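Side-chain contact in beta-fructofuranosidase (Arthrobacter, PDB 3WPU), which is an enzyme of the levansucrase/invertase family, built around a five-bladed beta-propeller: residues G165-R168 with E174-L177. Sequence-based numbering, arbitrary orientation.
Sequences GSAR and EIKL
Near the turn of a beta hairpin, Arg168 and Lys176 face each other as an antiparallel hydrogen-bonded pair. Arg168 N reaches Lys176 O at 2.9 Å, and Lys176 N returns to Arg168 O at 2.8 Å, the latter in the carbonyl plane. Each oxygen also receives a CA-H, from Ala167 CA to Lys176 O at 3.3 Å and from Ile175 CA to Arg168 O at the same length. The two long side chains meet only at their bases; such flexible chains suit partly exposed positions because their charged ends can leave for separate polar partners. Arg168 bends twice, and its NH1 hydrogen-bonds Thr249 OG1, while Lys176 runs extended until a final bend at chi4 (80°) brings NZ to Glu174 OE2, a 3.2 Å salt bridge between two partly exposed residues. The hairpin is part of the family's five-bladed beta-propeller, flanked by strands 72-81 and 197-210. On the other, buried face the small Ala167 lets two branched neighbours close in: its CB lies 4.0 Å from Ile175 CG2 and 4.1 Å from Leu177 CD1. With CG anti to the backbone N (chi1 179°), Leu177 lays CD1 against the partner strand, 3.5 Å from Ser166 O, and Trp78 and Phe219 add aromatic cover.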
# COMPACT_ATOMS: atom_id res chain seq x y z
N GLY A 165 -0.91 2.87 -7.11
CA GLY A 165 -0.79 4.25 -6.65
C GLY A 165 -1.85 4.52 -5.61
O GLY A 165 -1.95 3.81 -4.60
N SER A 166 -2.62 5.59 -5.84
CA SER A 166 -3.61 6.10 -4.90
C SER A 166 -4.57 7.01 -5.69
O SER A 166 -4.32 7.30 -6.87
CB SER A 166 -2.94 6.91 -3.78
OG SER A 166 -2.05 7.85 -4.34
N ALA A 167 -5.65 7.48 -5.05
CA ALA A 167 -6.66 8.26 -5.77
C ALA A 167 -7.29 9.28 -4.84
O ALA A 167 -7.81 8.92 -3.79
CB ALA A 167 -7.73 7.35 -6.36
N ARG A 168 -7.14 10.55 -5.20
CA ARG A 168 -7.63 11.66 -4.40
C ARG A 168 -8.94 12.19 -4.97
O ARG A 168 -9.03 12.43 -6.19
CB ARG A 168 -6.58 12.76 -4.37
CG ARG A 168 -5.31 12.38 -3.62
CD ARG A 168 -5.53 12.48 -2.12
NE ARG A 168 -5.85 13.87 -1.79
CZ ARG A 168 -4.97 14.83 -1.55
NH1 ARG A 168 -3.66 14.59 -1.49
NH2 ARG A 168 -5.42 16.06 -1.32
N GLU A 174 -14.48 14.87 -8.87
CA GLU A 174 -13.28 14.62 -9.67
C GLU A 174 -12.35 13.72 -8.89
O GLU A 174 -12.27 13.80 -7.65
CB GLU A 174 -12.57 15.94 -9.98
CG GLU A 174 -11.19 15.83 -10.62
CD GLU A 174 -10.47 17.16 -10.56
OE1 GLU A 174 -11.01 18.12 -11.15
OE2 GLU A 174 -9.40 17.24 -9.89
N ILE A 175 -11.64 12.88 -9.63
CA ILE A 175 -10.65 11.98 -9.08
C ILE A 175 -9.29 12.25 -9.72
O ILE A 175 -9.17 12.21 -10.96
CB ILE A 175 -11.06 10.52 -9.33
CG1 ILE A 175 -12.39 10.19 -8.62
CG2 ILE A 175 -9.95 9.58 -8.88
CD1 ILE A 175 -12.94 8.82 -8.97
N LYS A 176 -8.28 12.49 -8.89
CA LYS A 176 -6.90 12.50 -9.34
C LYS A 176 -6.30 11.14 -9.04
O LYS A 176 -6.04 10.79 -7.87
CB LYS A 176 -6.10 13.60 -8.66
CG LYS A 176 -6.49 15.00 -9.03
CD LYS A 176 -5.57 15.97 -8.30
CE LYS A 176 -5.77 17.42 -8.68
NZ LYS A 176 -6.93 17.94 -7.94
N LEU A 177 -6.13 10.34 -10.09
CA LEU A 177 -5.56 9.03 -9.98
C LEU A 177 -4.03 9.09 -10.15
O LEU A 177 -3.50 9.38 -11.22
CB LEU A 177 -6.21 8.11 -11.00
CG LEU A 177 -5.72 6.66 -11.07
CD1 LEU A 177 -5.86 5.97 -9.72
CD2 LEU A 177 -6.48 5.91 -12.15